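CrtC domain-containing protein (Fusarium vanettenii 77-13-4, PDB 7A0Q) is a kievitone hydratase, a secreted-type fungal lyase that probably detoxifies the bean phytoalexin kievitone by adding water to its prenyl side chain. Local coordinates at residues 235-240 and 264-269; 166-171 and 217-222; 222-227 and 231-236. All coordinates share one frame; numbering follows the deposited sequence.

Interaction 1. Residues 235-240 and 264-269; sequences AWIFSD and LEFTPI. With NAG (2-acetamido-2-deoxy-beta-D-glucopyranose), chain C.
Ile237 and Phe266 meet across the interior of an eight-stranded antiparallel barrel of lipocalin type, joined by contacts between apolar side chains. The strands that carry them, 232-240 and 259-275, are not neighbours in the sheet: their local axes pass 8.8 Å apart and cross at -72°, a distance filled by side chains reaching in from both strands.

Ile237 can be followed outward from its backbone. Its CB lies over one face of the Phe266 ring, displaced toward the rim, with Pro268 N over the opposite face of the same ring. From CB the branches part. The methyl CG2, anti to the backbone N, approaches Phe266 CD2 at 3.8 Å and also the acetamido methyl of the N-acetylglucosamine, with CG2 to NAG C8 at 3.6 Å. CG1 takes the other direction, fitting between Leu264 CD1 at 3.8 Å and the CB of Phe266. At the tip, Ile237 CD1 rests against Phe266 CD1, again at 3.8 Å. A beta-branched residue suits this place, since its two arms spread over the same face of the ring, CG2 toward CD2 and CD1 toward CD1, while the longer arm also reaches Leu264.

Two residues earlier on the strand, Ala235 CB touches Leu264 CD2 at 3.8 Å. The small methyl leaves room for the forked leucine, whose two methyls are thereby divided between Ala235 and Ile237. The sugar methyl also comes near the phenyl ring, with NAG C8 4.1 Å from Phe266 CE2, so this apolar layer extends to the glycan.

Strands 218-225 and 245-253 flank 232-240 on its two sides; Phe222 of the former packs on both Ile237 and Phe266, while Leu289 of strand 282-291 touches Leu264 and Phe266.

Interaction 2. Residues 166-171 and 217-222; sequences FQFGEG and SNWTWF. With NAG (2-acetamido-2-deoxy-beta-D-glucopyranose), chain C.
Phe168 and Trp219 form an edge-to-face aromatic pair that joins strand 158-168, of the CrtC N-terminal lipocalin domain, to the first strand of the lipocalin-like barrel. Walking along 217-222, Ser217 comes first. Its OG donates to a lone pair of Asn218 OD1, in the carbonyl plane, at 2.9 Å, which helps to fix the rotation of the amide.

Asn218 follows, the N-glycosylated residue: its ND2 is bonded covalently to C1 of the N-acetylglucosamine. An asparagine two places before a threonine makes the Asn-X-Thr sequon, here Asn218-Trp219-Thr220.

Trp219 turns to the other side of the strand. Its CG stands between the backbone N and the carbonyl carbon (chi1 61°), and the indole presents a face to Phe168, whose CZ lies 3.8 Å from Trp219 CZ3. The ring planes are inclined at 60°, with the centroid of the phenyl 5.3 Å from that of the indole's six-membered ring. Phe168 reaches this far because its CG extends anti to the backbone N (chi1 -175°). A broad indole offers the phenyl rim a large face, while its NE1 is held by Glu340.

Thr220 returns to the sugar side, its OG1 donating to NAG O7 at 2.8 Å. The sequon threonine thus also steadies the acetamido group of the glycan, and Tyr343 OH also hydrogen-bonds the sugar.

Phe168 also begins a type II' turn ending at Gly171; Gly169, with its positive phi, suits the turn. Strand 171-189 runs back beside 158-168, while strand 218-225 lies between 232-240 and 331-343 in the barrel, and Trp236 and Phe238 of strand 232-240 add their rings to this aromatic cluster.

Interaction 3. Residues 222-227 and 231-236; sequences FQLHIP and YKISAW
Lys232 NZ, on one strand of a beta hairpin, donates to His225 ND1 on the other at 3.0 Å and also to a water molecule. The ammonium meets the edge of the imidazole close to its plane. Acceptance at ND1 fits the opposite role of NE2, with His225 NE2 donating to Gln223 OE1 at 2.8 Å and an angle of 165° at the hydrogen. Bonds at both nitrogens hold the ring's rotation, and Tyr64 OH, by also binding Gln223 OE1, forms a second shell. Lys232 gets there by bending at chi2 (-61°), which folds the chain back toward the histidine.

The hairpin joins the first two strands of the lipocalin-like barrel, 218-225 and 232-240. Its backbone bonds come in two reciprocal pairs, Phe222 with Ala235 and Leu224 with Ile233; the bond from Leu224 N to Ile233 O measures 2.9 Å. These four residues share one face of the sheet, where Leu224 CB lies 3.8 Å from Ile233 CB. Branched aliphatic side chains suit this buried face: Leu224 continues onto Ile322 and Phe324 of strand 317-328. Gln223, His225, Lys232 and Ser234 occupy the other face, with Trp204 of strand 202-210 touching Gln223, Lys232 and Ser234.

Beyond the regular pairing, the strands part and the water bridges the gap. It accepts from Ile226 N at 3.1 Å and from Lys232 NZ at 2.9 Å, and lies 2.6 Å from Tyr231 O, to which it can donate.

All three contacts converge on the first strands of the lipocalin-like barrel. Along the chain, interaction 2 comes first, ending at Phe222 where interaction 3 begins, and interaction 1 follows; interaction 3 joins strands 218-225 and 232-240 as a hairpin, and interaction 1 carries 232-240 across the barrel to 259-275. Centres of interactions 1 and 2 lie about 10 Å apart, those of 1 and 3 about 14 Å, and those of 2 and 3 about 17 Å. Ala235 and Trp236 belong to both 1 and 3. One hairpin therefore faces two ways: inward to its own barrel and the glycan, outward to the N-terminal lipocalin part, which probably helps to join the two lipocalin-like parts.

Interaction 1. Residues 235-240 and 264-269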
loop_
_atom_site.group_PDB
_atom_site.type_symbol
_atom_site.label_atom_id
_atom_site.label_comp_id
_atom_site.label_asym_id
_atom_site.label_seq_id
_atom_site.Cartn_x
_atom_site.Cartn_y
_atom_site.Cartn_z
ATOM N N ALA A 235 3.460 8.908 1.070
ATOM C CA ALA A 235 3.074 10.200 1.631
ATOM C C ALA A 235 1.909 10.039 2.594
ATOM O O ALA A 235 0.906 9.402 2.259
ATOM C CB ALA A 235 2.688 11.185 0.517
ATOM N N TRP A 236 2.018 10.676 3.761
ATOM C CA TRP A 236 1.007 10.579 4.809
ATOM C C TRP A 236 0.428 11.951 5.132
ATOM O O TRP A 236 1.171 12.925 5.298
ATOM C CB TRP A 236 1.596 10.010 6.103
ATOM C CG TRP A 236 1.909 8.536 6.086
ATOM C CD1 TRP A 236 3.096 7.958 5.758
ATOM C CD2 TRP A 236 1.034 7.478 6.482
ATOM N NE1 TRP A 236 3.008 6.580 5.895
ATOM C CE2 TRP A 236 1.748 6.265 6.340
ATOM C CE3 TRP A 236 -0.298 7.435 6.922
ATOM C CZ2 TRP A 236 1.179 5.028 6.644
ATOM C CZ3 TRP A 236 -0.855 6.209 7.229
ATOM C CH2 TRP A 236 -0.120 5.019 7.085
ATOM N N ILE A 237 -0.896 12.005 5.304
ATOM C CA ILE A 237 -1.581 13.221 5.760
ATOM C C ILE A 237 -2.569 12.826 6.852
ATOM O O ILE A 237 -3.427 11.965 6.633
ATOM C CB ILE A 237 -2.311 13.941 4.614
ATOM C CG1 ILE A 237 -1.375 14.171 3.427
ATOM C CG2 ILE A 237 -2.883 15.268 5.109
ATOM C CD1 ILE A 237 -1.479 13.081 2.372
ATOM N N PHE A 238 -2.454 13.453 8.024
ATOM C CA PHE A 238 -3.402 13.223 9.117
ATOM C C PHE A 238 -3.128 14.240 10.212
ATOM O O PHE A 238 -2.054 14.838 10.270
ATOM C CB PHE A 238 -3.329 11.793 9.686
ATOM C CG PHE A 238 -1.947 11.383 10.148
ATOM C CD1 PHE A 238 -1.501 11.707 11.422
ATOM C CD2 PHE A 238 -1.103 10.657 9.308
ATOM C CE1 PHE A 238 -0.240 11.337 11.863
ATOM C CE2 PHE A 238 0.175 10.282 9.739
ATOM C CZ PHE A 238 0.605 10.616 11.018
ATOM N N SER A 239 -4.107 14.414 11.093
ATOM C CA SER A 239 -3.949 15.327 12.217
ATOM C C SER A 239 -3.363 14.611 13.424
ATOM O O SER A 239 -3.668 13.441 13.681
ATOM C CB SER A 239 -5.294 15.939 12.599
ATOM O OG SER A 239 -5.848 16.659 11.518
ATOM N N ASP A 240 -2.528 15.330 14.171
ATOM C CA ASP A 240 -2.000 14.847 15.440
ATOM C C ASP A 240 -2.662 15.649 16.553
ATOM O O ASP A 240 -2.213 16.763 16.859
ATOM C CB ASP A 240 -0.476 15.009 15.491
ATOM C CG ASP A 240 0.123 14.499 16.787
ATOM O OD1 ASP A 240 -0.629 14.247 17.756
ATOM O OD2 ASP A 240 1.359 14.340 16.849
ATOM N N LEU A 264 4.471 18.572 2.726
ATOM C CA LEU A 264 3.600 18.756 1.568
ATOM C C LEU A 264 2.326 19.494 1.973
ATOM O O LEU A 264 1.953 19.548 3.145
ATOM C CB LEU A 264 3.248 17.418 0.883
ATOM C CG LEU A 264 2.432 16.380 1.661
ATOM C CD1 LEU A 264 0.930 16.654 1.648
ATOM C CD2 LEU A 264 2.712 14.977 1.121
ATOM N N GLU A 265 1.670 20.068 0.972
ATOM C CA GLU A 265 0.337 20.641 1.117
ATOM C C GLU A 265 -0.659 19.719 0.427
ATOM O O GLU A 265 -0.433 19.305 -0.714
ATOM C CB GLU A 265 0.274 22.049 0.518
ATOM C CG GLU A 265 1.216 23.029 1.182
ATOM C CD GLU A 265 1.191 24.398 0.527
ATOM O OE1 GLU A 265 0.315 24.630 -0.333
ATOM O OE2 GLU A 265 2.049 25.234 0.879
ATOM N N PHE A 266 -1.762 19.420 1.114
ATOM C CA PHE A 266 -2.732 18.418 0.693
ATOM C C PHE A 266 -4.073 19.092 0.452
ATOM O O PHE A 266 -4.565 19.810 1.324
ATOM C CB PHE A 266 -2.855 17.340 1.776
ATOM C CG PHE A 266 -4.060 16.439 1.647
ATOM C CD1 PHE A 266 -4.040 15.335 0.802
ATOM C CD2 PHE A 266 -5.184 16.648 2.442
ATOM C CE1 PHE A 266 -5.136 14.489 0.717
ATOM C CE2 PHE A 266 -6.283 15.804 2.359
ATOM C CZ PHE A 266 -6.259 14.724 1.505
ATOM N N THR A 267 -4.660 18.861 -0.718
ATOM C CA THR A 267 -5.975 19.418 -1.041
ATOM C C THR A 267 -6.881 18.310 -1.551
ATOM O O THR A 267 -6.679 17.821 -2.681
ATOM C CB THR A 267 -5.874 20.529 -2.080
ATOM O OG1 THR A 267 -5.047 21.583 -1.576
ATOM C CG2 THR A 267 -7.273 21.101 -2.380
ATOM N N PRO A 268 -7.868 17.876 -0.774
ATOM C CA PRO A 268 -8.852 16.929 -1.305
ATOM C C PRO A 268 -9.906 17.674 -2.110
ATOM O O PRO A 268 -10.367 18.751 -1.722
ATOM C CB PRO A 268 -9.445 16.300 -0.041
ATOM C CG PRO A 268 -9.372 17.424 0.974
ATOM C CD PRO A 268 -8.150 18.251 0.624
ATOM N N ILE A 269 -10.284 17.095 -3.245
ATOM C CA ILE A 269 -11.187 17.743 -4.188
ATOM C C ILE A 269 -12.448 16.902 -4.303
ATOM O O ILE A 269 -12.376 15.694 -4.560
ATOM C CB ILE A 269 -10.517 17.945 -5.558
ATOM C CG1 ILE A 269 -9.294 18.851 -5.401
ATOM C CG2 ILE A 269 -11.496 18.571 -6.551
ATOM C CD1 ILE A 269 -8.363 18.846 -6.577
HETATM C C1 NAG C . -9.973 13.247 8.059
HETATM C C2 NAG C . -9.546 13.886 6.749
HETATM C C3 NAG C . -10.078 15.318 6.662
HETATM C C4 NAG C . -11.573 15.391 6.948
HETATM C C5 NAG C . -11.946 14.627 8.211
HETATM C C6 NAG C . -13.439 14.456 8.359
HETATM C C7 NAG C . -7.439 13.261 5.646
HETATM C C8 NAG C . -5.955 13.445 5.641
HETATM N N2 NAG C . -8.099 13.899 6.614
HETATM O O3 NAG C . -9.807 15.820 5.356
HETATM O O4 NAG C . -11.919 16.753 7.180
HETATM O O5 NAG C . -11.398 13.300 8.175
HETATM O O6 NAG C . -13.980 13.777 7.234
HETATM O O7 NAG C . -8.011 12.549 4.827
#

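Interaction 2. Residues 166-171 and 217-222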
loop_
_atom_site.group_PDB
_atom_site.type_symbol
_atom_site.label_atom_id
_atom_site.label_comp_id
_atom_site.label_asym_id
_atom_site.label_seq_id
_atom_site.Cartn_x
_atom_site.Cartn_y
_atom_site.Cartn_z
ATOM N N PHE A 166 8.351 6.974 12.379
ATOM C CA PHE A 166 7.859 8.342 12.555
ATOM C C PHE A 166 6.697 8.324 13.549
ATOM O O PHE A 166 6.189 7.264 13.928
ATOM C CB PHE A 166 7.466 8.985 11.207
ATOM C CG PHE A 166 6.315 8.313 10.488
ATOM C CD1 PHE A 166 6.549 7.257 9.609
ATOM C CD2 PHE A 166 5.004 8.772 10.643
ATOM C CE1 PHE A 166 5.497 6.653 8.924
ATOM C CE2 PHE A 166 3.955 8.175 9.964
ATOM C CZ PHE A 166 4.200 7.104 9.093
ATOM N N GLN A 167 6.303 9.520 13.996
ATOM C CA GLN A 167 5.221 9.647 14.972
ATOM C C GLN A 167 3.861 9.438 14.303
ATOM O O GLN A 167 3.559 10.062 13.282
ATOM C CB GLN A 167 5.279 11.022 15.643
ATOM C CG GLN A 167 4.336 11.154 16.835
ATOM C CD GLN A 167 4.964 10.657 18.118
ATOM O OE1 GLN A 167 6.049 10.075 18.099
ATOM N NE2 GLN A 167 4.297 10.903 19.250
ATOM N N PHE A 168 3.037 8.557 14.883
ATOM C CA PHE A 168 1.791 8.104 14.249
ATOM C C PHE A 168 0.764 7.893 15.350
ATOM O O PHE A 168 0.794 6.873 16.046
ATOM C CB PHE A 168 2.030 6.818 13.465
ATOM C CG PHE A 168 0.842 6.333 12.666
ATOM C CD1 PHE A 168 0.432 7.000 11.532
ATOM C CD2 PHE A 168 0.172 5.169 13.030
ATOM C CE1 PHE A 168 -0.635 6.553 10.778
ATOM C CE2 PHE A 168 -0.900 4.699 12.272
ATOM C CZ PHE A 168 -1.303 5.398 11.146
ATOM N N GLY A 169 -0.147 8.847 15.496
ATOM C CA GLY A 169 -1.039 8.830 16.636
ATOM C C GLY A 169 -0.310 9.282 17.882
ATOM O O GLY A 169 0.571 10.146 17.814
ATOM N N GLU A 170 -0.637 8.679 19.022
ATOM C CA GLU A 170 -0.021 9.090 20.275
ATOM C C GLU A 170 1.413 8.598 20.428
ATOM O O GLU A 170 2.130 9.097 21.303
ATOM C CB GLU A 170 -0.868 8.612 21.455
ATOM C CG GLU A 170 -0.674 9.458 22.701
ATOM C CD GLU A 170 -1.470 8.955 23.896
ATOM O OE1 GLU A 170 -1.893 7.778 23.893
ATOM O OE2 GLU A 170 -1.661 9.745 24.842
ATOM N N GLY A 171 1.861 7.672 19.584
ATOM C CA GLY A 171 3.197 7.116 19.706
ATOM C C GLY A 171 3.862 6.894 18.362
ATOM O O GLY A 171 3.671 7.683 17.431
ATOM N N SER A 217 -7.232 9.552 13.988
ATOM C CA SER A 217 -8.654 9.341 13.732
ATOM C C SER A 217 -8.906 8.927 12.288
ATOM O O SER A 217 -9.802 8.121 12.013
ATOM C CB SER A 217 -9.444 10.612 14.064
ATOM O OG SER A 217 -9.067 11.678 13.203
ATOM N N ASN A 218 -8.134 9.475 11.353
ATOM C CA ASN A 218 -8.287 9.163 9.940
ATOM C C ASN A 218 -7.077 9.714 9.209
ATOM O O ASN A 218 -6.389 10.611 9.703
ATOM C CB ASN A 218 -9.596 9.718 9.348
ATOM C CG ASN A 218 -9.702 11.251 9.352
ATOM O OD1 ASN A 218 -9.756 11.896 10.404
ATOM N ND2 ASN A 218 -9.761 11.829 8.156
ATOM N N TRP A 219 -6.816 9.158 8.031
ATOM C CA TRP A 219 -5.674 9.609 7.252
ATOM C C TRP A 219 -5.926 9.379 5.773
ATOM O O TRP A 219 -6.835 8.644 5.376
ATOM C CB TRP A 219 -4.376 8.893 7.672
ATOM C CG TRP A 219 -4.382 7.382 7.497
ATOM C CD1 TRP A 219 -4.134 6.683 6.346
ATOM C CD2 TRP A 219 -4.608 6.404 8.519
ATOM N NE1 TRP A 219 -4.207 5.330 6.591
ATOM C CE2 TRP A 219 -4.491 5.132 7.915
ATOM C CE3 TRP A 219 -4.909 6.480 9.883
ATOM C CZ2 TRP A 219 -4.657 3.949 8.630
ATOM C CZ3 TRP A 219 -5.075 5.300 10.595
ATOM C CH2 TRP A 219 -4.951 4.052 9.963
ATOM N N THR A 220 -5.088 10.012 4.963
ATOM C CA THR A 220 -4.903 9.637 3.569
ATOM C C THR A 220 -3.437 9.286 3.377
ATOM O O THR A 220 -2.555 10.013 3.858
ATOM C CB THR A 220 -5.315 10.766 2.619
ATOM O OG1 THR A 220 -6.699 11.079 2.832
ATOM C CG2 THR A 220 -5.117 10.349 1.157
ATOM N N TRP A 221 -3.188 8.172 2.679
ATOM C CA TRP A 221 -1.843 7.746 2.310
ATOM C C TRP A 221 -1.766 7.613 0.797
ATOM O O TRP A 221 -2.649 7.008 0.174
ATOM C CB TRP A 221 -1.486 6.411 2.977
ATOM C CG TRP A 221 -0.125 5.842 2.625
ATOM C CD1 TRP A 221 1.095 6.354 2.985
ATOM C CD2 TRP A 221 0.145 4.642 1.881
ATOM N NE1 TRP A 221 2.111 5.546 2.500
ATOM C CE2 TRP A 221 1.554 4.494 1.822
ATOM C CE3 TRP A 221 -0.664 3.680 1.265
ATOM C CZ2 TRP A 221 2.168 3.422 1.169
ATOM C CZ3 TRP A 221 -0.051 2.603 0.613
ATOM C CH2 TRP A 221 1.354 2.494 0.564
ATOM N N PHE A 222 -0.701 8.148 0.215
ATOM C CA PHE A 222 -0.424 8.007 -1.206
ATOM C C PHE A 222 0.826 7.166 -1.431
ATOM O O PHE A 222 1.856 7.363 -0.772
ATOM C CB PHE A 222 -0.214 9.360 -1.881
ATOM C CG PHE A 222 -1.451 10.190 -1.979
ATOM C CD1 PHE A 222 -2.333 10.015 -3.040
ATOM C CD2 PHE A 222 -1.730 11.158 -1.024
ATOM C CE1 PHE A 222 -3.485 10.786 -3.143
ATOM C CE2 PHE A 222 -2.879 11.943 -1.124
ATOM C CZ PHE A 222 -3.752 11.762 -2.178
HETATM C C1 NAG C . -9.973 13.247 8.059
HETATM C C2 NAG C . -9.546 13.886 6.749
HETATM C C3 NAG C . -10.078 15.318 6.662
HETATM C C4 NAG C . -11.573 15.391 6.948
HETATM C C5 NAG C . -11.946 14.627 8.211
HETATM C C6 NAG C . -13.439 14.456 8.359
HETATM C C7 NAG C . -7.439 13.261 5.646
HETATM C C8 NAG C . -5.955 13.445 5.641
HETATM N N2 NAG C . -8.099 13.899 6.614
HETATM O O3 NAG C . -9.807 15.820 5.356
HETATM O O4 NAG C . -11.919 16.753 7.180
HETATM O O5 NAG C . -11.398 13.300 8.175
HETATM O O6 NAG C . -13.980 13.777 7.234
HETATM O O7 NAG C . -8.011 12.549 4.827
#

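Interaction 3. Residues 222-227 and 231-236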
loop_
_atom_site.group_PDB
_atom_site.type_symbol
_atom_site.label_atom_id
_atom_site.label_comp_id
_atom_site.label_asym_id
_atom_site.label_seq_id
_atom_site.Cartn_x
_atom_site.Cartn_y
_atom_site.Cartn_z
ATOM N N PHE A 222 -0.701 8.148 0.215
ATOM C CA PHE A 222 -0.424 8.007 -1.206
ATOM C C PHE A 222 0.826 7.166 -1.431
ATOM O O PHE A 222 1.856 7.363 -0.772
ATOM C CB PHE A 222 -0.214 9.360 -1.881
ATOM C CG PHE A 222 -1.451 10.190 -1.979
ATOM C CD1 PHE A 222 -2.333 10.015 -3.040
ATOM C CD2 PHE A 222 -1.730 11.158 -1.024
ATOM C CE1 PHE A 222 -3.485 10.786 -3.143
ATOM C CE2 PHE A 222 -2.879 11.943 -1.124
ATOM C CZ PHE A 222 -3.752 11.762 -2.178
ATOM N N GLN A 223 0.735 6.275 -2.411
ATOM C CA GLN A 223 1.841 5.454 -2.889
ATOM C C GLN A 223 2.007 5.785 -4.365
ATOM O O GLN A 223 1.135 5.445 -5.168
ATOM C CB GLN A 223 1.517 3.975 -2.686
ATOM C CG GLN A 223 2.563 3.041 -3.255
ATOM C CD GLN A 223 1.991 1.721 -3.738
ATOM O OE1 GLN A 223 2.280 1.293 -4.855
ATOM N NE2 GLN A 223 1.196 1.054 -2.893
ATOM N N LEU A 224 3.101 6.452 -4.737
ATOM C CA LEU A 224 3.224 6.989 -6.091
ATOM C C LEU A 224 4.436 6.438 -6.834
ATOM O O LEU A 224 5.535 6.325 -6.273
ATOM C CB LEU A 224 3.295 8.522 -6.076
ATOM C CG LEU A 224 2.183 9.226 -5.292
ATOM C CD1 LEU A 224 2.401 10.740 -5.315
ATOM C CD2 LEU A 224 0.775 8.841 -5.806
ATOM N N HIS A 225 4.231 6.153 -8.120
ATOM C CA HIS A 225 5.275 5.729 -9.048
ATOM C C HIS A 225 5.353 6.715 -10.207
ATOM O O HIS A 225 4.319 7.158 -10.716
ATOM C CB HIS A 225 4.999 4.327 -9.609
ATOM C CG HIS A 225 4.805 3.291 -8.549
ATOM N ND1 HIS A 225 5.801 2.418 -8.170
ATOM C CD2 HIS A 225 3.747 3.031 -7.746
ATOM C CE1 HIS A 225 5.354 1.639 -7.196
ATOM N NE2 HIS A 225 4.113 2.002 -6.913
ATOM N N ILE A 226 6.576 7.063 -10.604
ATOM C CA ILE A 226 6.811 7.934 -11.759
ATOM C C ILE A 226 7.678 7.157 -12.744
ATOM O O ILE A 226 8.913 7.156 -12.623
ATOM C CB ILE A 226 7.462 9.265 -11.345
ATOM C CG1 ILE A 226 6.572 9.980 -10.325
ATOM C CG2 ILE A 226 7.692 10.159 -12.580
ATOM C CD1 ILE A 226 7.213 11.211 -9.687
ATOM N N PRO A 227 7.069 6.467 -13.713
ATOM C CA PRO A 227 7.816 5.495 -14.538
ATOM C C PRO A 227 9.061 6.026 -15.233
ATOM O O PRO A 227 9.982 5.238 -15.490
ATOM C CB PRO A 227 6.763 5.040 -15.558
ATOM C CG PRO A 227 5.462 5.159 -14.817
ATOM C CD PRO A 227 5.610 6.343 -13.884
ATOM N N TYR A 231 11.970 7.490 -8.681
ATOM C CA TYR A 231 11.288 8.049 -7.520
ATOM C C TYR A 231 10.130 7.165 -7.069
ATOM O O TYR A 231 9.242 6.827 -7.858
ATOM C CB TYR A 231 10.756 9.445 -7.853
ATOM C CG TYR A 231 11.820 10.506 -8.008
ATOM C CD1 TYR A 231 12.748 10.744 -6.998
ATOM C CD2 TYR A 231 11.894 11.276 -9.165
ATOM C CE1 TYR A 231 13.723 11.726 -7.131
ATOM C CE2 TYR A 231 12.871 12.259 -9.306
ATOM C CZ TYR A 231 13.774 12.480 -8.284
ATOM O OH TYR A 231 14.745 13.462 -8.417
ATOM N N LYS A 232 10.119 6.820 -5.783
ATOM C CA LYS A 232 9.004 6.110 -5.171
ATOM C C LYS A 232 8.563 6.924 -3.969
ATOM O O LYS A 232 9.386 7.255 -3.106
ATOM C CB LYS A 232 9.399 4.685 -4.752
ATOM C CG LYS A 232 9.984 3.826 -5.881
ATOM C CD LYS A 232 8.964 3.647 -7.014
ATOM C CE LYS A 232 9.528 2.813 -8.147
ATOM N NZ LYS A 232 8.595 2.768 -9.326
ATOM N N ILE A 233 7.280 7.263 -3.915
ATOM C CA ILE A 233 6.773 8.227 -2.945
ATOM C C ILE A 233 5.784 7.541 -2.014
ATOM O O ILE A 233 4.830 6.903 -2.472
ATOM C CB ILE A 233 6.099 9.418 -3.638
ATOM C CG1 ILE A 233 7.076 10.057 -4.617
ATOM C CG2 ILE A 233 5.594 10.425 -2.589
ATOM C CD1 ILE A 233 6.462 11.162 -5.434
ATOM N N SER A 234 5.984 7.729 -0.710
ATOM C CA SER A 234 5.077 7.234 0.324
ATOM C C SER A 234 4.704 8.433 1.188
ATOM O O SER A 234 5.547 8.954 1.917
ATOM C CB SER A 234 5.758 6.135 1.145
ATOM O OG SER A 234 4.981 5.712 2.247
ATOM N N ALA A 235 3.460 8.908 1.070
ATOM C CA ALA A 235 3.074 10.200 1.631
ATOM C C ALA A 235 1.909 10.039 2.594
ATOM O O ALA A 235 0.906 9.402 2.259
ATOM C CB ALA A 235 2.688 11.185 0.517
ATOM N N TRP A 236 2.018 10.676 3.761
ATOM C CA TRP A 236 1.007 10.579 4.809
ATOM C C TRP A 236 0.428 11.951 5.132
ATOM O O TRP A 236 1.171 12.925 5.298
ATOM C CB TRP A 236 1.596 10.010 6.103
ATOM C CG TRP A 236 1.909 8.536 6.086
ATOM C CD1 TRP A 236 3.096 7.958 5.758
ATOM C CD2 TRP A 236 1.034 7.478 6.482
ATOM N NE1 TRP A 236 3.008 6.580 5.895
ATOM C CE2 TRP A 236 1.748 6.265 6.340
ATOM C CE3 TRP A 236 -0.298 7.435 6.922
ATOM C CZ2 TRP A 236 1.179 5.028 6.644
ATOM C CZ3 TRP A 236 -0.855 6.209 7.229
ATOM C CH2 TRP A 236 -0.120 5.019 7.085
HETATM O O HOH W 1 9.164 5.505 -10.123
#